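Local coordinates for putative diflavin flavoprotein A 3 (Synechocystis sp., PDB 6H0C), which forms the flavodiiron core of a modular protein that probably passes electrons from NADH to oxygen, reducing it to water, at residues I331-A336 with R363-S368; A259-S264 with E298-A303; T339-V344 with Q397-A402; R278-T281 with A286-A289. All coordinates share one frame; numbering follows the deposited sequence.

Interaction 1. Residues I331-A336 with R363-S368; sequences ITLANA and RDAGFS
Ala336, whose methyl packs on Phe367, gives Thr332 O a 2.7 Å bond from Ala336 N, and the same oxygen takes Asn335 N at 3.1 Å. This doubly gripped carbonyl belongs to the last part of helix 323-335 in the flavodoxin-like alpha/beta domain. The amide of Asn335 folds back over the preceding turn, and Asn335 ND2 reaches Ile331 O at 2.7 Å with a nearly straight N-H (164°), the acceptor close to the amide plane.

On the other side of the contact, helix 353-364 ends in a Schellman motif, with Gly366 at positive phi and Gly366 N bonded to Arg363 O. The reversal brings Ala365 and Phe367 to face helix 323-335, and the contact itself is wholly apolar. Leu333 supplies one branch, CD2. With CG anti to the carbonyl carbon (chi1 -71°), CD1 continues the chain and CD2 is the branch turned to the other segment, where Leu333 CD2 lies 3.7 Å from Ala365 CB and 3.9 Å from Phe367 CE2. It meets the ring at its edge, near the ring plane, not over a face. The ring is further bordered by Phe310 in an edge-to-face pair. From a different angle, oblique to the ring, Ala336 CB stands 4.1 Å from both Phe367 CE1 and Phe367 CZ.

Interaction 2. Residues A259-S264 with E298-A303; sequences ALIYAS and EEIKEA
No flat group enters the contact where Ala259 and Ile261 meet Ala303 and Ile300. The one ring of the two segments, that of Tyr262, leaves strand 257-262 on the opposite side and has Ser264 C at its edge, in plane, as the chain turns back past it. What faces helix 297-306 is aliphatic. Ala259 CB and Ala303 CB oppose each other at 4.1 Å, methyl against methyl, and here the backbones come closest, the two CA atoms of Ala259 and Ala303 lying 5.8 Å apart. Such small side chains allow the helix to settle low on the sheet.

One helical turn back, bulk replaces closeness. Ile261 has CG1 anti to its carbonyl carbon (chi1 -59°), which carries CD1 toward Ile300; Ile261 CD1 and Ile300 CG2 come to 4.4 Å, a loose touch. All four residues are buried. On the outer side of the helix the chemistry changes to charge: Lys301 NZ pairs with Glu298 OE2 at 3.2 Å, on the syn side of the carboxylate and 25° out of its plane.

Within the flavodoxin-like fold, helix 297-306 thus lies on one face of the five-stranded parallel sheet. Ile290 of strand 286-291 also touches Ile261 and Ile300, Phe310 and Phe312 of strand 309-313 border Ala259 and Ile261, and helix 323-335 flanks them through Thr332 and Ile331.

Interaction 3. Residues T339-V344 with Q397-A402; sequences TQLCGV and QALKKA
Just ahead of Leu341, which meets Ala398 and Leu399, the chain comes in from a loop through Thr339 and Gln340. The side chain of Gln340 is directed away from helix 382-404, and its amide is held on the other side of the sheet, with Gln340 OE1 hydrogen-bonded to Ser307 OG.

Leu341 then turns toward the helix and carries this side of the contact alone. Its CG stands anti to the backbone N (chi1 -165°), which points the isobutyl end at Ala398 and Leu399. One branch, CD2, rests on the methyl of Ala398, with Leu341 CD2 and Ala398 CB 3.7 Å apart. Leu399 comes in at a slant, bringing its own CD2 beside the CB of Leu341: Leu399 CD2 lies 3.8 Å from Leu341 CB and 4.0 Å from Leu341 CD2. Leu256 and Ala308 of nearby loops also touch Leu399, so that this leucine is buried while Ala398 and Leu341 remain partly exposed.

Cys342 faces the reverse side of the sheet, among Phe310, Phe362, Phe367 and Phe369, and Val344, two residues on, does the same against helix 353-364.

With no hydrogen bond or charge between the segments, the C-terminal helix is held on this strand of the flavodoxin-like sheet by methyl packing. Such a contact sets distance more than direction.

Interaction 4. Residues R278-T281 with A286-A289; sequences RGIT and AVTA
Ala286 opens strand 286-291 in contact with Ile280, through its carbonyl: Ala286 O lies 4.2 Å from Ile280 CG2, while its methyl is directed away from the helix. This is the closing half of a beta-alpha-beta unit of the flavodoxin-like domain, in which helix 268-281 leads by a four-residue connection into the edge strand.

Val287 follows and carries most of the strand's side of the contact. Its two methyls divide the work. CG1, anti to the backbone N (chi1 174°), lies toward Leu260 of the neighbouring strand, whereas CG2 fits between the last two residues of the helix. Val287 CG2 is 3.4 Å from Ile280 CG2, tighter than ordinary methyl contact, and the isoleucine also presents its CB and CD1 to the same atom. Both Ile280 and Thr281 cross the valine at about a right angle.

Thr288 faces the other side of the sheet, where Thr288 OG1 bonds to Lys306 NZ and Asn257 ND2, and Ala289 lies beyond, beside Tyr262. Thr281 joins the apolar contact with its methyl rather than its hydroxyl: chi1 of 60° puts CG2 anti to the carbonyl carbon, and Thr281 CG2 rests 3.6 Å from Val287 CG2 and 3.9 Å from Val287 CB.

How the interactions relate
All four contacts belong to the flavodoxin-like part of the chain. Interactions 2, 3 and 4 pack helices on one parallel sheet of strand order 2-1-3-4-5, and interaction 1 joins helix 323-335 to the turn after helix 353-364 beside it. Interactions 4 and 3 lie on one face, under helices 268-281 and 382-404, their centres 13 Å apart; interactions 2 and 1 lie on the other. Along the chain, interaction 4 falls within the span of interaction 2, and strands 257-262 and 286-291 join the two directly. Interactions 1 and 3 follow with alternating segments and share the Ser368-Cys342 backbone pairing. Together they give the three-layer helix-sheet-helix sandwich of a flavodoxin.

Interaction 1. Residues I331-A336 with R363-S368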
# COMPACT_ATOMS: atom_id res chain seq x y z
N ILE A 331 -4.56 13.54 20.75
CA ILE A 331 -4.33 12.24 21.38
C ILE A 331 -2.85 12.08 21.68
O ILE A 331 -2.47 11.57 22.74
CB ILE A 331 -4.83 11.08 20.49
CG1 ILE A 331 -6.35 11.20 20.28
CG2 ILE A 331 -4.46 9.73 21.11
CD1 ILE A 331 -6.90 10.26 19.22
N THR A 332 -2.00 12.53 20.76
CA THR A 332 -0.56 12.42 20.96
C THR A 332 -0.11 13.29 22.13
O THR A 332 0.62 12.82 23.01
CB THR A 332 0.21 12.80 19.68
OG1 THR A 332 -0.15 11.89 18.63
CG2 THR A 332 1.72 12.73 19.92
N LEU A 333 -0.56 14.54 22.17
CA LEU A 333 -0.18 15.43 23.27
C LEU A 333 -0.72 14.91 24.61
O LEU A 333 -0.04 15.03 25.64
CB LEU A 333 -0.69 16.86 23.03
CG LEU A 333 0.02 17.64 21.93
CD1 LEU A 333 -0.66 18.98 21.71
CD2 LEU A 333 1.47 17.85 22.29
N ALA A 334 -1.92 14.35 24.60
CA ALA A 334 -2.52 13.84 25.83
C ALA A 334 -1.81 12.60 26.35
O ALA A 334 -1.94 12.26 27.51
CB ALA A 334 -4.00 13.54 25.61
N ASN A 335 -1.04 11.93 25.49
CA ASN A 335 -0.49 10.64 25.88
C ASN A 335 1.03 10.50 25.83
O ASN A 335 1.58 9.65 26.53
CB ASN A 335 -1.10 9.55 25.01
CG ASN A 335 -2.53 9.28 25.37
OD1 ASN A 335 -2.81 8.61 26.37
ND2 ASN A 335 -3.45 9.81 24.58
N ALA A 336 1.69 11.30 25.02
CA ALA A 336 3.13 11.14 24.86
C ALA A 336 3.92 11.77 26.01
O ALA A 336 3.65 12.89 26.45
CB ALA A 336 3.58 11.73 23.53
N ARG A 363 6.99 22.00 19.88
CA ARG A 363 8.02 22.77 20.58
C ARG A 363 7.49 23.35 21.89
O ARG A 363 8.14 23.23 22.92
CB ARG A 363 8.58 23.88 19.70
CG ARG A 363 9.68 24.68 20.41
CD ARG A 363 10.46 25.58 19.46
NE ARG A 363 9.58 26.22 18.49
CZ ARG A 363 9.68 26.08 17.17
NH1 ARG A 363 10.65 25.32 16.66
NH2 ARG A 363 8.83 26.70 16.37
N ASP A 364 6.32 23.97 21.85
CA ASP A 364 5.71 24.51 23.06
C ASP A 364 5.45 23.42 24.10
O ASP A 364 5.52 23.67 25.31
CB ASP A 364 4.40 25.24 22.75
CG ASP A 364 4.62 26.52 21.97
OD1 ASP A 364 3.62 27.13 21.53
OD2 ASP A 364 5.80 26.91 21.80
N ALA A 365 5.16 22.22 23.63
CA ALA A 365 4.83 21.10 24.51
C ALA A 365 6.09 20.43 25.06
O ALA A 365 5.99 19.41 25.74
CB ALA A 365 3.97 20.09 23.79
N GLY A 366 7.26 21.00 24.76
CA GLY A 366 8.50 20.55 25.37
C GLY A 366 9.21 19.36 24.74
O GLY A 366 10.05 18.73 25.38
N PHE A 367 8.89 19.04 23.49
CA PHE A 367 9.57 17.94 22.83
C PHE A 367 10.86 18.39 22.16
O PHE A 367 10.96 19.53 21.71
CB PHE A 367 8.67 17.28 21.79
CG PHE A 367 7.44 16.65 22.38
CD1 PHE A 367 7.48 15.37 22.89
CD2 PHE A 367 6.26 17.36 22.45
CE1 PHE A 367 6.36 14.80 23.44
CE2 PHE A 367 5.13 16.79 23.01
CZ PHE A 367 5.19 15.51 23.50
N SER A 368 11.84 17.50 22.12
CA SER A 368 13.04 17.74 21.33
C SER A 368 12.86 17.12 19.96
O SER A 368 12.14 16.13 19.79
CB SER A 368 14.27 17.15 22.03
OG SER A 368 14.40 17.68 23.33

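Interaction 2. Residues A259-S264 with E298-A303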
# COMPACT_ATOMS: atom_id res chain seq x y z
N ALA A 259 6.51 5.85 16.16
CA ALA A 259 5.14 6.04 15.68
C ALA A 259 5.15 7.11 14.59
O ALA A 259 5.51 8.26 14.85
CB ALA A 259 4.22 6.43 16.82
N LEU A 260 4.78 6.72 13.38
CA LEU A 260 4.84 7.62 12.24
C LEU A 260 3.43 7.90 11.79
O LEU A 260 2.80 7.08 11.12
CB LEU A 260 5.67 7.02 11.11
CG LEU A 260 5.63 7.68 9.73
CD1 LEU A 260 6.16 9.09 9.82
CD2 LEU A 260 6.46 6.87 8.74
N ILE A 261 2.93 9.06 12.18
CA ILE A 261 1.55 9.45 11.91
C ILE A 261 1.49 10.35 10.68
O ILE A 261 2.03 11.46 10.71
CB ILE A 261 0.96 10.19 13.14
CG1 ILE A 261 1.01 9.27 14.36
CG2 ILE A 261 -0.45 10.68 12.83
CD1 ILE A 261 0.77 9.97 15.68
N TYR A 262 0.86 9.89 9.60
CA TYR A 262 0.69 10.76 8.44
C TYR A 262 -0.78 10.90 8.04
O TYR A 262 -1.62 10.08 8.42
CB TYR A 262 1.53 10.27 7.26
CG TYR A 262 1.33 8.82 6.85
CD1 TYR A 262 0.32 8.46 5.98
CD2 TYR A 262 2.19 7.83 7.32
CE1 TYR A 262 0.15 7.14 5.60
CE2 TYR A 262 2.03 6.51 6.94
CZ TYR A 262 1.01 6.17 6.07
OH TYR A 262 0.83 4.85 5.68
N ALA A 263 -1.09 11.95 7.29
CA ALA A 263 -2.48 12.38 7.11
C ALA A 263 -3.35 11.38 6.34
O ALA A 263 -4.49 11.13 6.74
CB ALA A 263 -2.51 13.73 6.43
N SER A 264 -2.83 10.83 5.25
CA SER A 264 -3.59 9.87 4.45
C SER A 264 -2.69 8.98 3.60
O SER A 264 -1.48 9.24 3.47
CB SER A 264 -4.61 10.59 3.57
OG SER A 264 -3.94 11.24 2.51
N GLU A 298 -7.69 4.33 19.74
CA GLU A 298 -6.95 3.34 20.50
C GLU A 298 -5.66 2.93 19.77
O GLU A 298 -4.63 2.70 20.40
CB GLU A 298 -7.84 2.13 20.79
CG GLU A 298 -9.05 2.49 21.64
CD GLU A 298 -8.67 3.20 22.93
OE1 GLU A 298 -7.75 2.72 23.63
OE2 GLU A 298 -9.28 4.25 23.26
N GLU A 299 -5.72 2.85 18.44
CA GLU A 299 -4.51 2.58 17.66
C GLU A 299 -3.43 3.61 17.95
O GLU A 299 -2.26 3.27 18.13
CB GLU A 299 -4.80 2.60 16.16
CG GLU A 299 -5.47 1.38 15.58
CD GLU A 299 -5.61 1.51 14.08
OE1 GLU A 299 -4.57 1.77 13.42
OE2 GLU A 299 -6.74 1.39 13.57
N ILE A 300 -3.83 4.88 17.97
CA ILE A 300 -2.86 5.95 18.13
C ILE A 300 -2.32 5.92 19.55
O ILE A 300 -1.11 6.06 19.75
CB ILE A 300 -3.47 7.32 17.81
CG1 ILE A 300 -3.83 7.39 16.32
CG2 ILE A 300 -2.48 8.42 18.14
CD1 ILE A 300 -4.68 8.56 15.95
N LYS A 301 -3.19 5.71 20.53
CA LYS A 301 -2.75 5.59 21.91
C LYS A 301 -1.73 4.47 22.05
O LYS A 301 -0.67 4.67 22.66
CB LYS A 301 -3.92 5.34 22.85
CG LYS A 301 -4.83 6.53 23.06
CD LYS A 301 -6.01 6.14 23.94
CE LYS A 301 -7.03 7.26 24.04
NZ LYS A 301 -8.24 6.81 24.80
N GLU A 302 -2.03 3.29 21.51
CA GLU A 302 -1.15 2.13 21.66
C GLU A 302 0.20 2.37 20.99
O GLU A 302 1.24 1.99 21.52
CB GLU A 302 -1.79 0.87 21.08
CG GLU A 302 -3.11 0.46 21.73
CD GLU A 302 -3.00 0.24 23.24
OE1 GLU A 302 -3.21 -0.91 23.69
OE2 GLU A 302 -2.72 1.21 23.98
N ALA A 303 0.18 2.99 19.82
CA ALA A 303 1.41 3.28 19.12
C ALA A 303 2.27 4.22 19.96
O ALA A 303 3.45 3.94 20.19
CB ALA A 303 1.13 3.88 17.75

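Interaction 3. Residues T339-V344 with Q397-A402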
# COMPACT_ATOMS: atom_id res chain seq x y z
N THR A 339 9.79 12.86 26.94
CA THR A 339 11.07 12.24 26.61
C THR A 339 11.07 11.67 25.21
O THR A 339 12.12 11.35 24.66
CB THR A 339 11.44 11.10 27.58
OG1 THR A 339 10.43 10.09 27.51
CG2 THR A 339 11.55 11.62 29.01
N GLN A 340 9.89 11.51 24.62
CA GLN A 340 9.82 10.99 23.26
C GLN A 340 10.44 11.99 22.27
O GLN A 340 10.21 13.20 22.37
CB GLN A 340 8.38 10.67 22.86
CG GLN A 340 7.81 9.39 23.47
CD GLN A 340 6.89 8.65 22.51
OE1 GLN A 340 7.10 8.66 21.29
NE2 GLN A 340 5.85 8.01 23.04
N LEU A 341 11.21 11.48 21.33
CA LEU A 341 11.78 12.30 20.28
C LEU A 341 10.71 12.63 19.24
O LEU A 341 9.88 11.78 18.90
CB LEU A 341 12.97 11.59 19.63
CG LEU A 341 13.87 12.45 18.77
CD1 LEU A 341 14.47 13.56 19.61
CD2 LEU A 341 14.96 11.59 18.11
N CYS A 342 10.73 13.86 18.74
CA CYS A 342 9.67 14.36 17.85
C CYS A 342 10.21 14.71 16.46
O CYS A 342 11.38 15.02 16.31
CB CYS A 342 9.00 15.58 18.48
SG CYS A 342 7.76 16.35 17.43
N GLY A 343 9.34 14.66 15.46
CA GLY A 343 9.69 15.07 14.11
C GLY A 343 8.47 15.53 13.33
O GLY A 343 7.37 15.03 13.53
N VAL A 344 8.67 16.50 12.43
CA VAL A 344 7.58 17.04 11.62
C VAL A 344 7.97 17.16 10.14
O VAL A 344 9.06 17.66 9.82
CB VAL A 344 7.12 18.42 12.14
CG1 VAL A 344 5.99 18.97 11.28
CG2 VAL A 344 6.70 18.33 13.60
N GLN A 397 19.33 6.98 14.49
CA GLN A 397 20.60 7.13 15.20
C GLN A 397 20.43 7.91 16.51
O GLN A 397 21.01 7.55 17.54
CB GLN A 397 21.63 7.85 14.32
CG GLN A 397 21.79 7.29 12.92
CD GLN A 397 22.55 5.98 12.88
OE1 GLN A 397 22.28 5.07 13.67
NE2 GLN A 397 23.50 5.87 11.95
N ALA A 398 19.67 9.00 16.45
CA ALA A 398 19.42 9.82 17.63
C ALA A 398 18.74 8.99 18.71
O ALA A 398 19.12 9.05 19.87
CB ALA A 398 18.57 11.02 17.28
N LEU A 399 17.74 8.19 18.31
CA LEU A 399 17.05 7.31 19.25
C LEU A 399 17.99 6.27 19.85
O LEU A 399 17.95 6.01 21.06
CB LEU A 399 15.86 6.61 18.57
CG LEU A 399 14.60 7.44 18.37
CD1 LEU A 399 13.52 6.61 17.69
CD2 LEU A 399 14.09 7.99 19.69
N LYS A 400 18.84 5.67 19.02
CA LYS A 400 19.72 4.61 19.50
C LYS A 400 20.78 5.18 20.45
O LYS A 400 21.12 4.56 21.45
CB LYS A 400 20.38 3.87 18.34
CG LYS A 400 19.42 2.95 17.59
CD LYS A 400 20.09 2.18 16.45
CE LYS A 400 20.65 3.13 15.39
NZ LYS A 400 21.24 2.41 14.22
N LYS A 401 21.28 6.37 20.13
CA LYS A 401 22.26 7.03 20.99
C LYS A 401 21.67 7.34 22.37
O LYS A 401 22.31 7.12 23.39
CB LYS A 401 22.78 8.31 20.32
CG LYS A 401 23.67 9.16 21.21
CD LYS A 401 24.30 10.33 20.47
CE LYS A 401 25.49 9.87 19.66
NZ LYS A 401 26.24 11.02 19.08
N ALA A 402 20.43 7.84 22.39
CA ALA A 402 19.78 8.19 23.65
C ALA A 402 19.40 6.95 24.46
O ALA A 402 19.42 6.97 25.69
CB ALA A 402 18.55 9.05 23.40

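Interaction 4. Residues R278-T281 with A286-A289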
# COMPACT_ATOMS: atom_id res chain seq x y z
N ARG A 278 11.51 4.26 5.70
CA ARG A 278 12.54 3.37 5.21
C ARG A 278 13.91 3.75 5.80
O ARG A 278 14.72 2.88 6.14
CB ARG A 278 12.56 3.38 3.68
CG ARG A 278 13.82 2.83 3.02
CD ARG A 278 14.09 1.37 3.34
NE ARG A 278 15.23 0.92 2.54
CZ ARG A 278 15.86 -0.23 2.70
NH1 ARG A 278 15.49 -1.07 3.66
NH2 ARG A 278 16.88 -0.54 1.90
N GLY A 279 14.14 5.05 5.96
CA GLY A 279 15.36 5.51 6.61
C GLY A 279 15.44 5.02 8.05
O GLY A 279 16.52 4.67 8.53
N ILE A 280 14.30 4.98 8.73
CA ILE A 280 14.26 4.51 10.11
C ILE A 280 14.46 3.00 10.20
O ILE A 280 15.31 2.53 10.96
CB ILE A 280 12.92 4.88 10.80
CG1 ILE A 280 12.80 6.39 10.96
CG2 ILE A 280 12.81 4.23 12.18
CD1 ILE A 280 11.44 6.84 11.49
N THR A 281 13.69 2.24 9.41
CA THR A 281 13.73 0.78 9.51
C THR A 281 15.07 0.21 9.02
O THR A 281 15.55 -0.80 9.54
CB THR A 281 12.58 0.11 8.72
OG1 THR A 281 12.67 0.47 7.33
CG2 THR A 281 11.23 0.52 9.28
N ALA A 286 12.23 -0.03 14.50
CA ALA A 286 10.90 -0.38 13.99
C ALA A 286 10.04 0.86 13.75
O ALA A 286 10.20 1.88 14.43
CB ALA A 286 10.19 -1.32 14.97
N VAL A 287 9.13 0.77 12.78
CA VAL A 287 8.17 1.83 12.52
C VAL A 287 6.75 1.28 12.55
O VAL A 287 6.45 0.26 11.93
CB VAL A 287 8.39 2.51 11.16
CG1 VAL A 287 7.27 3.52 10.87
CG2 VAL A 287 9.76 3.20 11.11
N THR A 288 5.89 1.96 13.31
CA THR A 288 4.46 1.71 13.29
C THR A 288 3.81 2.88 12.57
O THR A 288 3.62 3.96 13.14
CB THR A 288 3.88 1.57 14.71
OG1 THR A 288 4.38 0.37 15.31
CG2 THR A 288 2.36 1.50 14.67
N ALA A 289 3.51 2.67 11.30
CA ALA A 289 2.82 3.68 10.53
C ALA A 289 1.38 3.84 11.02
O ALA A 289 0.71 2.86 11.36
CB ALA A 289 2.85 3.32 9.05